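Local coordinates for CBS domain protein (Sulfolobus tokodaii, PDB 2EF7) that is of unknown function but pairs two CBS domains, modules that in relatives often sense adenosine-containing ligands, at residues Ser115-Asp118 / Ile119-Ala122; Gly62-Leu65 / Glu66-Ala69. All coordinates share one frame; numbering follows the deposited sequence.

Contact 1 (Ser115-Asp118 / Ile119-Ala122); sequences SIRD and ITRA
Asp118 lies alongside Arg121, both side chains pointing the same way, and one carboxylate oxygen takes the whole grip. NH1 of Arg121 reaches OD1 of Asp118 at 2.9 Å, on its anti lone pair, and NH2 of Arg121 meets the same OD1 at 3.1 Å. The oxygen sits at the guanidinium edge, in its plane, while the two flat groups stand 79° apart. Arg121 manages this by a bend at chi3 (83°), which folds its end back toward Asp118. The other oxygen, OD2 of Asp118, accepts from N of Ser115 at 2.8 Å, closing a capping box at the helix start. With an alanine here, the Ser115 amide would probably lose its acceptor, and the Arg121 guanidinium would keep little but a weak bond to Tyr9 O. Thr120 OG1 donates to Arg117 O at 3.0 Å from above the carbonyl plane, sharing it with Arg121 N. On the buried flank, CD1 of Ile116 and CD1 of Ile119 meet at 4.2 Å. These isoleucines pack on Leu90 of helix 86-96, while Ile116 and Thr120 touch Ile123 of the second subunit, so helix 116-126, entered directly from strand 110-115, joins domain core to subunit interface.

Contact 2 (Gly62-Leu65 / Glu66-Ala69); sequences GKSL and ETKA
Thr67 folds its hydroxyl back onto the carbonyl of Ser64, and OG1 of Thr67 donates to O of Ser64 at 2.7 Å. The torsion explains the reach: with chi1 at -51°, OG1 lies beside the threonine's own backbone N, so hydroxyl and amide face the same acceptor. N of Thr67 makes the longer bond, 3.3 Å to O of Ser64, standing well above the carbonyl plane, and both donors arrive from the same face of that plane. Two bonds from one residue thus hold the carbonyl and fix the rotation of the threonine side chain.

The serine answers from the other end of the turn. Its chi1 of 74° sets OG between the backbone N and the carbonyl carbon, where it accepts from N of Glu66 at 3.3 Å. A water donates to Thr67 OG1 at 3.0 Å and makes a weak, long bond with Ser64 OG, a loose bridge between the two hydroxyls.

Lys63 crosses Thr67 at about a right angle. Bends at chi2 and chi3 bring its aliphatic chain across the threonine, with CB of Lys63 3.4 Å from OG1 of Thr67 and CD of Lys63 3.9 Å from CG2 of Thr67. Glu66, bent at chi2, doubles back over the turn and brings OE2 to 3.8 Å from CB of Leu65. Outside these two segments, Thr67 packs on Phe72, and Leu65 meets Leu65 of the third subunit.

Ser64 to Thr67 form a type I beta turn, with the serine hydroxyl bound to the amide two residues on, as in an ST turn. It follows the Schellman motif that ends helix 52-60, where Gly62 has positive phi, and lies in the loop between that helix and strand 74-75 of this CBS-pair protein.

How the contacts relate
The two contacts illustrate how short-range side-chain bonds serve different ends in one chain. Contact 1 is partly buried and regular: it spans the N-cap and first turns of helix 116-126 in the second CBS domain, and its chemistry joins charge on one flank to apolar packing on another. Contact 2 is a surface turn between helix 52-60 and strand 74-75, held by hydroxyls, backbone groups and a water, with no salt bridge between its segments. They share no element and lie on opposite sides of the chain's centre; the centres of contact 1 and contact 2 are about 35 Å apart. Each borders another subunit, but a different one: the second at contact 1, the third at contact 2.

Contact 1 (Ser115-Asp118 / Ile119-Ala122)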
loop_
_atom_site.group_PDB
_atom_site.type_symbol
_atom_site.label_atom_id
_atom_site.label_comp_id
_atom_site.label_asym_id
_atom_site.label_seq_id
_atom_site.Cartn_x
_atom_site.Cartn_y
_atom_site.Cartn_z
ATOM N N SER A 115 3.375 -13.473 -2.350
ATOM C CA SER A 115 3.645 -12.296 -3.169
ATOM C C SER A 115 4.558 -11.307 -2.463
ATOM O O SER A 115 4.736 -11.357 -1.247
ATOM C CB SER A 115 2.339 -11.587 -3.526
ATOM O OG SER A 115 1.846 -10.877 -2.403
ATOM N N ILE A 116 5.123 -10.395 -3.242
ATOM C CA ILE A 116 6.018 -9.385 -2.712
ATOM C C ILE A 116 5.335 -8.586 -1.598
ATOM O O ILE A 116 5.993 -8.132 -0.663
ATOM C CB ILE A 116 6.487 -8.426 -3.832
ATOM C CG1 ILE A 116 7.573 -7.495 -3.293
ATOM C CG2 ILE A 116 5.302 -7.647 -4.389
ATOM C CD1 ILE A 116 8.835 -8.223 -2.876
ATOM N N ARG A 117 4.020 -8.417 -1.690
ATOM C CA ARG A 117 3.297 -7.681 -0.657
ATOM C C ARG A 117 3.246 -8.492 0.627
ATOM O O ARG A 117 3.220 -7.925 1.726
ATOM C CB ARG A 117 1.870 -7.346 -1.101
ATOM C CG ARG A 117 1.781 -6.396 -2.286
ATOM C CD ARG A 117 2.678 -5.176 -2.106
ATOM N NE ARG A 117 2.472 -4.190 -3.165
ATOM C CZ ARG A 117 3.357 -3.259 -3.512
ATOM N NH1 ARG A 117 4.526 -3.182 -2.888
ATOM N NH2 ARG A 117 3.071 -2.399 -4.482
ATOM N N ASP A 118 3.213 -9.819 0.491
ATOM C CA ASP A 118 3.187 -10.685 1.666
ATOM C C ASP A 118 4.515 -10.510 2.400
ATOM O O ASP A 118 4.565 -10.538 3.628
ATOM C CB ASP A 118 3.026 -12.156 1.275
ATOM C CG ASP A 118 1.643 -12.477 0.750
ATOM O OD1 ASP A 118 0.648 -12.069 1.393
ATOM O OD2 ASP A 118 1.550 -13.153 -0.298
ATOM N N ILE A 119 5.586 -10.327 1.628
ATOM C CA ILE A 119 6.921 -10.155 2.188
ATOM C C ILE A 119 7.067 -8.872 3.007
ATOM O O ILE A 119 7.583 -8.901 4.122
ATOM C CB ILE A 119 7.987 -10.193 1.073
ATOM C CG1 ILE A 119 7.957 -11.576 0.402
ATOM C CG2 ILE A 119 9.369 -9.897 1.653
ATOM C CD1 ILE A 119 8.984 -11.768 -0.684
ATOM N N THR A 120 6.609 -7.751 2.465
ATOM C CA THR A 120 6.698 -6.490 3.201
ATOM C C THR A 120 5.796 -6.503 4.432
ATOM O O THR A 120 6.101 -5.856 5.433
ATOM C CB THR A 120 6.324 -5.287 2.318
ATOM O OG1 THR A 120 5.074 -5.538 1.667
ATOM C CG2 THR A 120 7.403 -5.040 1.280
ATOM N N ARG A 121 4.682 -7.228 4.362
ATOM C CA ARG A 121 3.789 -7.314 5.511
ATOM C C ARG A 121 4.504 -8.084 6.617
ATOM O O ARG A 121 4.389 -7.743 7.797
ATOM C CB ARG A 121 2.483 -8.035 5.149
ATOM C CG ARG A 121 1.562 -8.247 6.349
ATOM C CD ARG A 121 0.166 -8.732 5.955
ATOM N NE ARG A 121 0.074 -10.176 5.740
ATOM C CZ ARG A 121 0.257 -10.781 4.572
ATOM N NH1 ARG A 121 0.546 -10.068 3.492
ATOM N NH2 ARG A 121 0.142 -12.100 4.481
ATOM N N ALA A 122 5.235 -9.127 6.224
ATOM C CA ALA A 122 5.989 -9.939 7.171
ATOM C C ALA A 122 7.092 -9.091 7.814
ATOM O O ALA A 122 7.412 -9.257 8.996
ATOM C CB ALA A 122 6.603 -11.142 6.457
#

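Contact 2 (Gly62-Leu65 / Glu66-Ala69)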
loop_
_atom_site.group_PDB
_atom_site.type_symbol
_atom_site.label_atom_id
_atom_site.label_comp_id
_atom_site.label_asym_id
_atom_site.label_seq_id
_atom_site.Cartn_x
_atom_site.Cartn_y
_atom_site.Cartn_z
ATOM N N GLY A 62 -6.673 -17.223 -32.339
ATOM C CA GLY A 62 -7.463 -18.252 -32.994
ATOM C C GLY A 62 -7.552 -19.638 -32.376
ATOM O O GLY A 62 -8.042 -20.564 -33.021
ATOM N N LYS A 63 -7.090 -19.795 -31.141
ATOM C CA LYS A 63 -7.148 -21.094 -30.470
ATOM C C LYS A 63 -8.594 -21.426 -30.150
ATOM O O LYS A 63 -9.393 -20.530 -29.865
ATOM C CB LYS A 63 -6.326 -21.060 -29.180
ATOM C CG LYS A 63 -4.858 -20.733 -29.394
ATOM C CD LYS A 63 -4.016 -21.981 -29.597
ATOM C CE LYS A 63 -4.432 -22.769 -30.820
ATOM N NZ LYS A 63 -3.695 -24.063 -30.888
ATOM N N SER A 64 -8.931 -22.712 -30.196
ATOM C CA SER A 64 -10.292 -23.151 -29.913
ATOM C C SER A 64 -10.536 -23.307 -28.419
ATOM O O SER A 64 -9.614 -23.195 -27.603
ATOM C CB SER A 64 -10.582 -24.486 -30.599
ATOM O OG SER A 64 -9.936 -25.551 -29.929
ATOM N N LEU A 65 -11.788 -23.593 -28.080
ATOM C CA LEU A 65 -12.204 -23.768 -26.699
ATOM C C LEU A 65 -11.643 -25.044 -26.074
ATOM O O LEU A 65 -11.670 -25.203 -24.853
ATOM C CB LEU A 65 -13.736 -23.798 -26.613
ATOM C CG LEU A 65 -14.541 -22.592 -27.104
ATOM C CD1 LEU A 65 -16.028 -22.856 -26.855
ATOM C CD2 LEU A 65 -14.097 -21.336 -26.379
ATOM N N GLU A 66 -11.145 -25.957 -26.903
ATOM C CA GLU A 66 -10.588 -27.213 -26.399
ATOM C C GLU A 66 -9.072 -27.146 -26.143
ATOM O O GLU A 66 -8.469 -28.109 -25.669
ATOM C CB GLU A 66 -10.880 -28.362 -27.373
ATOM C CG GLU A 66 -12.343 -28.749 -27.501
ATOM C CD GLU A 66 -13.116 -27.836 -28.437
ATOM O OE1 GLU A 66 -12.675 -27.658 -29.594
ATOM O OE2 GLU A 66 -14.169 -27.303 -28.020
ATOM N N THR A 67 -8.463 -26.009 -26.447
ATOM C CA THR A 67 -7.025 -25.855 -26.269
ATOM C C THR A 67 -6.593 -26.201 -24.834
ATOM O O THR A 67 -7.165 -25.712 -23.860
ATOM C CB THR A 67 -6.596 -24.419 -26.631
ATOM O OG1 THR A 67 -7.114 -24.083 -27.928
ATOM C CG2 THR A 67 -5.074 -24.304 -26.656
ATOM N N LYS A 68 -5.589 -27.059 -24.710
ATOM C CA LYS A 68 -5.104 -27.477 -23.398
ATOM C C LYS A 68 -4.320 -26.378 -22.686
ATOM O O LYS A 68 -3.668 -25.546 -23.315
ATOM C CB LYS A 68 -4.236 -28.737 -23.530
ATOM C CG LYS A 68 -4.992 -29.967 -24.066
ATOM C CD LYS A 68 -4.121 -31.222 -24.060
ATOM C CE LYS A 68 -2.821 -31.000 -24.829
ATOM N NZ LYS A 68 -1.799 -32.066 -24.599
ATOM N N ALA A 69 -4.384 -26.392 -21.360
ATOM C CA ALA A 69 -3.706 -25.406 -20.536
ATOM C C ALA A 69 -2.239 -25.203 -20.906
ATOM O O ALA A 69 -1.799 -24.072 -21.126
ATOM C CB ALA A 69 -3.822 -25.799 -19.061
HETATM O O HOH W 1 -6.703 -26.450 -29.787
#